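Local atomic coordinates of cellulose 1,4-beta-cellobiosidase (Thermobifida fusca, PDB entry 4JJJ), a protein that probably hydrolyses cellulose to release cellobiose, this chain being its glycoside hydrolase family 48 catalytic domain, with an (α/α)6 fold. Residues 358-363 and 432-437; 331-336 and 426-431; 371-376 and 419-424; 442-447 and 506-511. The protein carries 1 engineered substitution. All coordinates share one frame; numbering follows the deposited sequence.

Interaction 1 of 4, residues 358-363 and 432-437; sequences RQLEFL and TGDARA. With ZN (zinc ion), chain T.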
# COMPACT_ATOMS: atom_id res chain seq x y z
N ARG A 358 -17.10 0.64 -11.02
CA ARG A 358 -16.06 1.40 -11.65
C ARG A 358 -14.67 0.64 -11.62
O ARG A 358 -13.93 0.61 -12.60
CB ARG A 358 -15.85 2.75 -11.01
CG ARG A 358 -15.02 3.72 -11.84
CD ARG A 358 -15.72 4.21 -13.08
NE ARG A 358 -16.96 4.93 -12.90
CZ ARG A 358 -16.99 6.26 -12.66
NH1 ARG A 358 -15.92 6.98 -12.50
NH2 ARG A 358 -18.14 6.88 -12.58
N GLN A 359 -14.41 -0.01 -10.48
CA GLN A 359 -13.14 -0.73 -10.35
C GLN A 359 -13.11 -1.89 -11.34
O GLN A 359 -12.08 -2.12 -11.99
CB GLN A 359 -12.97 -1.25 -8.94
CG GLN A 359 -12.67 -0.18 -7.89
CD GLN A 359 -12.32 -0.77 -6.54
OE1 GLN A 359 -11.64 -1.79 -6.41
NE2 GLN A 359 -12.92 -0.17 -5.52
N LEU A 360 -14.21 -2.65 -11.53
CA LEU A 360 -14.19 -3.70 -12.48
C LEU A 360 -14.04 -3.18 -13.90
O LEU A 360 -13.30 -3.85 -14.69
CB LEU A 360 -15.46 -4.56 -12.37
CG LEU A 360 -15.44 -5.50 -11.13
CD1 LEU A 360 -16.90 -5.90 -10.81
CD2 LEU A 360 -14.54 -6.69 -11.44
N GLU A 361 -14.66 -2.09 -14.26
CA GLU A 361 -14.46 -1.51 -15.62
C GLU A 361 -13.00 -1.07 -15.84
O GLU A 361 -12.44 -1.42 -16.85
CB GLU A 361 -15.33 -0.30 -15.78
CG GLU A 361 -16.78 -0.63 -15.91
CD GLU A 361 -17.62 0.56 -16.36
OE1 GLU A 361 -17.12 1.51 -16.94
OE2 GLU A 361 -18.87 0.61 -16.08
N PHE A 362 -12.42 -0.44 -14.81
CA PHE A 362 -11.01 -0.01 -14.84
C PHE A 362 -10.04 -1.15 -15.06
O PHE A 362 -9.21 -1.10 -15.94
CB PHE A 362 -10.71 0.66 -13.49
CG PHE A 362 -9.36 1.20 -13.27
CD1 PHE A 362 -8.90 2.30 -13.95
CD2 PHE A 362 -8.59 0.75 -12.19
CE1 PHE A 362 -7.68 2.88 -13.64
CE2 PHE A 362 -7.38 1.36 -11.90
CZ PHE A 362 -6.91 2.41 -12.60
N LEU A 363 -10.22 -2.27 -14.31
CA LEU A 363 -9.37 -3.38 -14.44
C LEU A 363 -9.43 -4.05 -15.84
O LEU A 363 -8.48 -4.50 -16.41
CB LEU A 363 -9.68 -4.35 -13.34
CG LEU A 363 -9.39 -3.95 -11.91
CD1 LEU A 363 -9.79 -5.04 -10.94
CD2 LEU A 363 -7.90 -3.55 -11.70
N THR A 432 -19.32 -15.04 -5.82
CA THR A 432 -20.58 -14.68 -6.51
C THR A 432 -20.63 -15.22 -7.94
O THR A 432 -21.72 -15.14 -8.59
CB THR A 432 -20.78 -13.13 -6.61
OG1 THR A 432 -19.86 -12.61 -7.58
CG2 THR A 432 -20.66 -12.44 -5.28
N GLY A 433 -19.52 -15.71 -8.53
CA GLY A 433 -19.48 -16.04 -9.89
C GLY A 433 -19.44 -14.85 -10.87
O GLY A 433 -19.60 -15.06 -12.12
N ASP A 434 -19.19 -13.65 -10.38
CA ASP A 434 -19.28 -12.39 -11.14
C ASP A 434 -18.68 -12.57 -12.55
O ASP A 434 -17.47 -12.81 -12.70
CB ASP A 434 -18.57 -11.25 -10.39
CG ASP A 434 -18.87 -9.90 -10.97
OD1 ASP A 434 -18.47 -9.64 -12.14
OD2 ASP A 434 -19.50 -9.11 -10.22
N ALA A 435 -19.52 -12.45 -13.55
CA ALA A 435 -19.11 -12.68 -14.96
C ALA A 435 -18.01 -11.71 -15.41
O ALA A 435 -17.26 -12.03 -16.32
CB ALA A 435 -20.29 -12.56 -15.89
N ARG A 436 -18.00 -10.53 -14.85
CA ARG A 436 -17.01 -9.49 -15.18
C ARG A 436 -15.66 -9.97 -14.66
O ARG A 436 -14.61 -9.92 -15.38
CB ARG A 436 -17.34 -8.12 -14.61
CG ARG A 436 -18.75 -7.62 -15.10
CD ARG A 436 -19.26 -6.45 -14.27
NE ARG A 436 -19.58 -6.85 -12.93
CZ ARG A 436 -20.20 -6.09 -12.02
NH1 ARG A 436 -20.51 -4.86 -12.36
NH2 ARG A 436 -20.37 -6.51 -10.76
N ALA A 437 -15.63 -10.36 -13.41
CA ALA A 437 -14.40 -10.98 -12.85
C ALA A 437 -13.93 -12.17 -13.65
O ALA A 437 -12.75 -12.33 -13.93
CB ALA A 437 -14.62 -11.35 -11.43
ZN ZN T . -20.16 -0.66 -15.27
O HOH W 1 -21.99 0.15 -15.72

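Interaction 2 of 4, residues 331-336 and 426-431; sequences AAYALS and AQLYYV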
# COMPACT_ATOMS: atom_id res chain seq x y z
N ALA A 331 -13.47 -6.17 -1.40
CA ALA A 331 -13.83 -5.15 -0.43
C ALA A 331 -15.00 -4.28 -0.92
O ALA A 331 -15.87 -3.94 -0.11
CB ALA A 331 -12.65 -4.32 -0.04
N ALA A 332 -14.97 -3.90 -2.20
CA ALA A 332 -16.05 -3.05 -2.76
C ALA A 332 -17.40 -3.77 -2.78
O ALA A 332 -18.44 -3.18 -2.41
CB ALA A 332 -15.68 -2.49 -4.10
N TYR A 333 -17.34 -5.06 -3.10
CA TYR A 333 -18.55 -5.90 -3.08
C TYR A 333 -19.02 -5.92 -1.64
O TYR A 333 -20.26 -5.77 -1.40
CB TYR A 333 -18.14 -7.33 -3.52
CG TYR A 333 -19.21 -8.34 -3.12
CD1 TYR A 333 -20.34 -8.42 -3.85
CD2 TYR A 333 -18.98 -9.21 -2.11
CE1 TYR A 333 -21.30 -9.41 -3.53
CE2 TYR A 333 -19.96 -10.10 -1.74
CZ TYR A 333 -21.08 -10.14 -2.46
OH TYR A 333 -22.07 -11.11 -2.13
N ALA A 334 -18.15 -6.18 -0.68
CA ALA A 334 -18.55 -6.31 0.75
C ALA A 334 -19.20 -5.03 1.23
O ALA A 334 -20.28 -5.10 1.90
CB ALA A 334 -17.40 -6.73 1.66
N LEU A 335 -18.54 -3.94 1.02
CA LEU A 335 -19.01 -2.62 1.55
C LEU A 335 -20.33 -2.20 0.90
O LEU A 335 -21.14 -1.50 1.53
CB LEU A 335 -17.96 -1.55 1.42
CG LEU A 335 -16.75 -1.69 2.31
CD1 LEU A 335 -15.61 -0.85 1.74
CD2 LEU A 335 -17.06 -1.28 3.77
N SER A 336 -20.51 -2.56 -0.34
CA SER A 336 -21.75 -2.22 -1.09
C SER A 336 -22.90 -3.20 -0.86
O SER A 336 -24.06 -2.76 -0.84
CB SER A 336 -21.49 -2.00 -2.56
OG SER A 336 -21.04 -3.11 -3.26
N ALA A 426 -10.31 -13.03 -8.13
CA ALA A 426 -10.62 -14.42 -8.01
C ALA A 426 -11.50 -14.70 -6.83
O ALA A 426 -12.37 -15.63 -6.90
CB ALA A 426 -9.33 -15.25 -8.00
N GLN A 427 -11.24 -14.02 -5.71
CA GLN A 427 -12.07 -14.24 -4.54
C GLN A 427 -13.55 -13.80 -4.85
O GLN A 427 -14.48 -14.52 -4.49
CB GLN A 427 -11.61 -13.49 -3.34
CG GLN A 427 -10.37 -14.08 -2.65
CD GLN A 427 -10.11 -13.40 -1.30
OE1 GLN A 427 -10.70 -12.44 -0.88
NE2 GLN A 427 -9.13 -13.94 -0.65
N LEU A 428 -13.73 -12.67 -5.49
CA LEU A 428 -15.08 -12.26 -5.90
C LEU A 428 -15.72 -13.33 -6.75
O LEU A 428 -16.92 -13.68 -6.54
CB LEU A 428 -15.01 -10.92 -6.62
CG LEU A 428 -16.32 -10.45 -7.16
CD1 LEU A 428 -17.24 -10.07 -5.95
CD2 LEU A 428 -16.11 -9.24 -8.09
N TYR A 429 -14.99 -13.79 -7.76
CA TYR A 429 -15.49 -14.81 -8.67
C TYR A 429 -15.89 -16.08 -7.90
O TYR A 429 -16.96 -16.60 -8.07
CB TYR A 429 -14.40 -15.13 -9.71
CG TYR A 429 -14.75 -16.18 -10.68
CD1 TYR A 429 -15.91 -16.14 -11.44
CD2 TYR A 429 -13.93 -17.25 -10.81
CE1 TYR A 429 -16.21 -17.17 -12.30
CE2 TYR A 429 -14.21 -18.30 -11.67
CZ TYR A 429 -15.36 -18.26 -12.41
OH TYR A 429 -15.60 -19.30 -13.36
N TYR A 430 -15.05 -16.48 -6.91
CA TYR A 430 -15.42 -17.58 -6.03
C TYR A 430 -16.74 -17.31 -5.31
O TYR A 430 -17.61 -18.23 -5.25
CB TYR A 430 -14.28 -17.86 -5.09
CG TYR A 430 -14.61 -18.75 -3.92
CD1 TYR A 430 -15.06 -20.06 -4.14
CD2 TYR A 430 -14.45 -18.30 -2.64
CE1 TYR A 430 -15.39 -20.85 -3.05
CE2 TYR A 430 -14.74 -19.14 -1.54
CZ TYR A 430 -15.24 -20.41 -1.76
OH TYR A 430 -15.48 -21.20 -0.61
N VAL A 431 -16.88 -16.14 -4.72
CA VAL A 431 -18.06 -15.82 -3.89
C VAL A 431 -19.33 -15.78 -4.72
O VAL A 431 -20.34 -16.45 -4.32
CB VAL A 431 -17.84 -14.57 -3.10
CG1 VAL A 431 -19.11 -14.17 -2.39
CG2 VAL A 431 -16.65 -14.76 -2.12

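Interaction 3 of 4, residues 371-376 and 419-424; sequences GGIAGG and VWNMER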
# COMPACT_ATOMS: atom_id res chain seq x y z
N GLY A 371 -2.54 -10.28 -21.40
CA GLY A 371 -3.43 -10.61 -20.28
C GLY A 371 -3.13 -9.94 -18.96
O GLY A 371 -3.98 -9.79 -18.14
N GLY A 372 -1.87 -9.53 -18.76
CA GLY A 372 -1.53 -8.74 -17.60
C GLY A 372 -2.25 -7.41 -17.56
O GLY A 372 -2.60 -6.84 -18.59
N ILE A 373 -2.44 -6.88 -16.38
CA ILE A 373 -3.18 -5.64 -16.08
C ILE A 373 -2.27 -4.43 -16.00
O ILE A 373 -1.37 -4.35 -15.13
CB ILE A 373 -4.06 -5.76 -14.86
CG1 ILE A 373 -4.82 -7.13 -14.81
CG2 ILE A 373 -4.99 -4.56 -14.72
CD1 ILE A 373 -5.76 -7.44 -15.95
N ALA A 374 -2.47 -3.52 -16.93
CA ALA A 374 -1.60 -2.30 -17.02
C ALA A 374 -1.86 -1.33 -15.90
O ALA A 374 -2.75 -1.54 -15.03
CB ALA A 374 -1.79 -1.64 -18.35
N GLY A 375 -1.11 -0.23 -15.88
CA GLY A 375 -0.90 0.49 -14.64
C GLY A 375 -2.09 1.14 -14.01
O GLY A 375 -2.43 0.87 -12.85
N GLY A 376 -2.70 2.10 -14.70
CA GLY A 376 -3.78 2.87 -14.12
C GLY A 376 -4.12 4.15 -14.84
O GLY A 376 -3.85 4.27 -16.06
N VAL A 419 -0.84 -10.16 -8.83
CA VAL A 419 -1.46 -11.17 -7.95
C VAL A 419 -2.19 -10.55 -6.80
O VAL A 419 -3.22 -11.11 -6.35
CB VAL A 419 -0.47 -12.26 -7.59
CG1 VAL A 419 -0.15 -13.13 -8.79
CG2 VAL A 419 0.81 -11.74 -6.97
N TRP A 420 -1.73 -9.46 -6.26
CA TRP A 420 -2.48 -8.83 -5.16
C TRP A 420 -3.90 -8.42 -5.66
O TRP A 420 -4.94 -8.68 -4.99
CB TRP A 420 -1.75 -7.70 -4.56
CG TRP A 420 -0.69 -8.05 -3.61
CD1 TRP A 420 -0.43 -9.24 -3.06
CD2 TRP A 420 0.17 -7.10 -2.94
NE1 TRP A 420 0.58 -9.13 -2.16
CE2 TRP A 420 0.95 -7.82 -2.04
CE3 TRP A 420 0.33 -5.72 -3.04
CZ2 TRP A 420 1.87 -7.21 -1.20
CZ3 TRP A 420 1.25 -5.08 -2.21
CH2 TRP A 420 2.00 -5.83 -1.30
N ASN A 421 -3.95 -7.79 -6.85
CA ASN A 421 -5.25 -7.44 -7.43
C ASN A 421 -6.04 -8.67 -7.85
O ASN A 421 -7.21 -8.87 -7.44
CB ASN A 421 -5.06 -6.49 -8.58
CG ASN A 421 -6.27 -6.45 -9.46
OD1 ASN A 421 -7.34 -6.27 -8.99
ND2 ASN A 421 -6.04 -6.34 -10.78
N MET A 422 -5.39 -9.55 -8.57
CA MET A 422 -6.06 -10.67 -9.18
C MET A 422 -6.63 -11.60 -8.15
O MET A 422 -7.69 -12.15 -8.38
CB MET A 422 -5.25 -11.46 -10.21
CG MET A 422 -6.09 -12.17 -11.27
SD MET A 422 -7.28 -11.16 -12.19
CE MET A 422 -6.23 -9.88 -12.89
N GLU A 423 -5.91 -11.79 -7.05
CA GLU A 423 -6.47 -12.67 -5.95
C GLU A 423 -7.84 -12.15 -5.45
O GLU A 423 -8.74 -12.95 -5.21
CB GLU A 423 -5.54 -12.75 -4.76
CG GLU A 423 -5.91 -13.88 -3.81
CD GLU A 423 -5.06 -13.93 -2.59
OE1 GLU A 423 -3.82 -13.89 -2.75
OE2 GLU A 423 -5.66 -14.03 -1.53
N ARG A 424 -7.98 -10.83 -5.43
CA ARG A 424 -9.21 -10.27 -4.93
C ARG A 424 -10.33 -10.49 -6.01
O ARG A 424 -11.47 -10.78 -5.66
CB ARG A 424 -9.06 -8.79 -4.67
CG ARG A 424 -7.99 -8.44 -3.60
CD ARG A 424 -7.44 -7.07 -3.89
NE ARG A 424 -6.34 -6.78 -2.98
CZ ARG A 424 -5.36 -5.91 -3.19
NH1 ARG A 424 -5.37 -5.19 -4.25
NH2 ARG A 424 -4.32 -5.86 -2.32

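Interaction 4 of 4, residues 442-447 and 506-511; sequences DKWVPW and AKTLMY. With CA (calcium ion), chain G.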
# COMPACT_ATOMS: atom_id res chain seq x y z
N ASP A 442 -10.26 -15.23 -17.08
CA ASP A 442 -10.08 -16.19 -18.15
C ASP A 442 -8.94 -15.78 -19.08
O ASP A 442 -8.36 -16.69 -19.72
CB ASP A 442 -11.41 -16.35 -18.92
CG ASP A 442 -12.45 -17.23 -18.18
OD1 ASP A 442 -12.21 -17.92 -17.20
OD2 ASP A 442 -13.60 -17.15 -18.71
N LYS A 443 -8.68 -14.48 -19.22
CA LYS A 443 -7.55 -14.04 -20.01
C LYS A 443 -6.25 -13.91 -19.20
O LYS A 443 -5.17 -14.16 -19.72
CB LYS A 443 -7.95 -12.73 -20.65
CG LYS A 443 -6.88 -12.21 -21.59
CD LYS A 443 -7.28 -11.02 -22.46
CE LYS A 443 -6.16 -10.61 -23.43
NZ LYS A 443 -6.57 -9.52 -24.41
N TRP A 444 -6.34 -13.55 -17.95
CA TRP A 444 -5.12 -13.38 -17.13
C TRP A 444 -4.49 -14.67 -16.70
O TRP A 444 -3.27 -14.79 -16.69
CB TRP A 444 -5.47 -12.48 -15.86
CG TRP A 444 -4.34 -12.14 -14.99
CD1 TRP A 444 -3.61 -10.97 -15.04
CD2 TRP A 444 -3.79 -12.91 -13.94
NE1 TRP A 444 -2.66 -10.97 -14.11
CE2 TRP A 444 -2.69 -12.17 -13.42
CE3 TRP A 444 -4.08 -14.14 -13.40
CZ2 TRP A 444 -1.93 -12.63 -12.35
CZ3 TRP A 444 -3.28 -14.62 -12.36
CH2 TRP A 444 -2.25 -13.88 -11.86
N VAL A 445 -5.32 -15.63 -16.29
CA VAL A 445 -4.84 -16.87 -15.69
C VAL A 445 -3.91 -17.65 -16.65
O VAL A 445 -2.80 -17.97 -16.25
CB VAL A 445 -6.00 -17.72 -15.12
CG1 VAL A 445 -5.56 -19.14 -14.75
CG2 VAL A 445 -6.57 -17.06 -13.88
N PRO A 446 -4.28 -17.82 -17.90
CA PRO A 446 -3.34 -18.49 -18.79
C PRO A 446 -2.01 -17.82 -18.95
O PRO A 446 -1.00 -18.51 -19.04
CB PRO A 446 -4.09 -18.62 -20.11
CG PRO A 446 -5.49 -18.33 -19.82
CD PRO A 446 -5.60 -17.60 -18.53
N TRP A 447 -2.01 -16.50 -18.98
CA TRP A 447 -0.83 -15.73 -19.11
C TRP A 447 0.03 -15.97 -17.92
O TRP A 447 1.25 -16.18 -18.04
CB TRP A 447 -1.14 -14.20 -19.19
CG TRP A 447 -0.00 -13.34 -19.13
CD1 TRP A 447 0.98 -13.15 -20.07
CD2 TRP A 447 0.30 -12.42 -18.07
NE1 TRP A 447 1.86 -12.19 -19.67
CE2 TRP A 447 1.48 -11.74 -18.43
CE3 TRP A 447 -0.25 -12.18 -16.79
CZ2 TRP A 447 2.11 -10.80 -17.61
CZ3 TRP A 447 0.35 -11.24 -15.97
CH2 TRP A 447 1.58 -10.56 -16.40
N ALA A 506 -0.59 -18.61 -6.01
CA ALA A 506 -1.21 -19.88 -5.69
C ALA A 506 -2.68 -19.63 -5.29
O ALA A 506 -3.58 -20.38 -5.76
CB ALA A 506 -0.53 -20.56 -4.58
N LYS A 507 -2.96 -18.61 -4.45
CA LYS A 507 -4.34 -18.34 -4.07
C LYS A 507 -5.20 -17.94 -5.25
O LYS A 507 -6.36 -18.36 -5.38
CB LYS A 507 -4.39 -17.36 -2.96
CG LYS A 507 -3.98 -17.91 -1.60
CD LYS A 507 -4.14 -16.92 -0.51
CE LYS A 507 -3.05 -15.84 -0.50
NZ LYS A 507 -3.51 -14.59 0.22
N THR A 508 -4.67 -17.03 -6.05
CA THR A 508 -5.41 -16.57 -7.19
C THR A 508 -5.88 -17.75 -8.02
O THR A 508 -7.06 -17.83 -8.42
CB THR A 508 -4.51 -15.65 -8.11
OG1 THR A 508 -4.17 -14.51 -7.36
CG2 THR A 508 -5.24 -15.12 -9.28
N LEU A 509 -4.98 -18.65 -8.27
CA LEU A 509 -5.25 -19.84 -9.07
C LEU A 509 -6.26 -20.81 -8.39
O LEU A 509 -7.13 -21.35 -9.06
CB LEU A 509 -3.92 -20.58 -9.39
CG LEU A 509 -2.98 -19.77 -10.34
CD1 LEU A 509 -1.64 -20.44 -10.49
CD2 LEU A 509 -3.61 -19.55 -11.68
N MET A 510 -6.15 -20.96 -7.10
CA MET A 510 -7.07 -21.82 -6.34
C MET A 510 -8.50 -21.28 -6.35
O MET A 510 -9.42 -22.07 -6.62
CB MET A 510 -6.57 -21.98 -4.91
CG MET A 510 -5.42 -23.02 -4.82
SD MET A 510 -5.04 -23.45 -3.12
CE MET A 510 -4.56 -21.89 -2.37
N TYR A 511 -8.69 -20.00 -6.05
CA TYR A 511 -10.06 -19.41 -6.05
C TYR A 511 -10.64 -19.57 -7.41
O TYR A 511 -11.86 -19.89 -7.60
CB TYR A 511 -10.03 -17.96 -5.56
CG TYR A 511 -9.81 -17.82 -4.08
CD1 TYR A 511 -8.62 -17.37 -3.59
CD2 TYR A 511 -10.84 -18.06 -3.18
CE1 TYR A 511 -8.46 -17.22 -2.22
CE2 TYR A 511 -10.72 -17.95 -1.82
CZ TYR A 511 -9.51 -17.56 -1.30
OH TYR A 511 -9.28 -17.35 0.02
CA CA G . -15.07 -18.80 -18.28
O HOH W 2 -14.14 -19.51 -16.16
O HOH W 3 -14.99 -21.07 -17.62
O HOH W 4 -16.11 -19.75 -19.97

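Interaction 1 of 4, residues 358-363 and 432-437
L360 lays its CD1 methyl over one face of the R436 guanidinium, 3.3 Å above the plane and offset toward the rim. R436 is best followed outward from its backbone. Its CB points toward helix 348-365, and CG stands anti to the carbonyl carbon. A bend at chi3 (-68°) then turns the chain back toward D434. R436 NE donates almost straight to D434 OD1 at 3.1 Å, and at the tip R436 NH2 reaches D434 OD2 at 2.8 Å. This side-on salt bridge uses both syn lone pairs, nearly in the guanidinium plane, and fixes the group's rotation with a face turned to L360. R436 CZ rests 3.5 Å from L360 CD1, so a bulky aliphatic residue suits this place; F356 adds a cation-pi contact. D434 OD1 also accepts from A437 N at 3.2 Å, on its anti side and out of the carboxylate plane. Putting an alanine at D434 would probably cost R436 this two-point salt bridge, free its guanidinium to turn off L360, and remove the cap of the helix. The next residue after L360, E361, binds a zinc ion through OE2, together with D357 and a water. G433 takes the positive phi that ends helix 416-432, and D434 follows at once as the N-cap of helix 435-450: a short turn between consecutive helices, as befits the (α/α)6 barrel of this six-hairpin glycosidase clan.

Interaction 2 of 4, residues 331-336 and 426-431
Y333 and L428 make the closest approach here, and all that passes between the two helices is apolar. CB of Y333 lies 3.8 Å from L428 CD1, and the ring carbon CG of Y333 is almost as near, at 3.9 Å from the same methyl. L428 reaches over because its CG stands anti to the backbone N (chi1 177°), which carries CD1 across the gap. Farther along the ring, Y333 CE2 meets V431 CG1 more loosely at 4.2 Å. A tyrosine suits this partly exposed place: its carbon framework covers L428 and V431, and also packs against T432 and V338. Helices 329-337 and 416-432, joined in this way, belong to the (α/α)6 barrel, and F356 of helix 348-365 packs on L428 from a third helix. Hydrogen bonding stays within each helix or goes to other neighbours. S336 OG donates a hydrogen bond to A332 O at 2.7 Å, while S336 N bonds the same oxygen from the opposite face of its plane; a serine can thus satisfy its own hydroxyl inside a buried helix. Q427 OE1, on the other helix, accepts from both W235 NE1 and Q231 NE2 of helix 223-242.

Interaction 3 of 4, residues 371-376 and 419-424
I373 and M422 bring their CA atoms to 9.0 Å where the irregular, glycine-rich loop between helix 348-365 and strand 376-378 packs on helix 416-432 of the (α/α)6 barrel; G371 and G376 adopt backbone angles at which any side chain would collide with the carbonyl oxygen of the residue before. I373 is the one large side chain of that run, and its CB points toward the helix. With CG1 anti to the carbonyl carbon, the branch is presented to M422, whose CE lies 3.6 Å from I373 CG1 and 3.9 Å from I373 CD1. The methionine gets there by folding: it is bent at both chi2 (54°) and chi3 (56°), so that the methyl meets the isoleucine across, at about a right angle. M422 was modelled in two conformers, and the approach holds for this one. Beside it, N421 ND2 stands 4.3 Å from I373 CG1, a loose van der Waals contact; that nitrogen has its hydrogen-bond partner elsewhere. The side chain of N421 is about 7 Å from that of the engineered N224, the position predicted to be the nucleophile. On another side of the helix, W420 touches a bound glucose unit of the glycan and gives its NE1 to E625. I373 N donates to Q418 OE1, and I373 O accepts from N412 ND2. The contact itself is undirected, methyl on methylene, and tolerates small shifts of a flexible methionine, consistent with its two conformers, while these two bonds to side chains probably set where the loop lies.

Interaction 4 of 4, residues 442-447 and 506-511
V445, which meets L509 across this contact, is followed in mid-helix by P446, and the helix kinks there because the proline nitrogen has no hydrogen to give to the turn before. P446 points away from helix 499-516, whereas V445 points toward it and sets its CG1 methyl 3.7 Å from CD2 of L509. Valine and leucine suit the place because each offers a methyl to the other, the CD2 branch of L509 closing the gap. The second point of touch is W444 with T508. The indole is swung over by CG standing anti to the backbone N (chi1 -176°), and W444 CZ3 comes 3.7 Å from T508 CG2, the two side chains crossing at about a right angle. Threonine fits because it splits its roles: the methyl touches the indole at CZ3, while OG1 is bonded to A504 O of its own helix. W444 NE1 is likewise satisfied, by Q418 OE1. W447 CE3 lies over one face of the W444 ring, 3.8 Å above the plane and offset toward the rim. Three residues before V445, D442 OD2 binds a calcium ion with E438 and three waters, one of which donates to D442 OD1 at 2.7 Å; Y512 OH bonds that oxygen too. Buried apolar packing between helices 435-450 and 499-516, the former bearing a calcium site, belongs to the helical wall of the (α/α)6 barrel.

Helices 416-432 and 435-450, neighbours in sequence, carry the second segments of interactions 1 to 3 and the first of interaction 4. Interactions 1 and 2 are closest, with centres 9 Å apart, and cross along the chain; interaction 3 is nested inside the loops closed by both, and interaction 4 follows in series. Interactions 3 and 4, 11 Å apart, are tied by the salt bridge of E423 OE2 with K507 NZ, while Y511 packs on A426 and Y430 between interactions 2 and 4. The (α/α)6 fold is thus knitted from helix 329-337 to helix 499-516, linking zinc- and calcium-bearing helices with the helix whose W420 lines the glycan pocket.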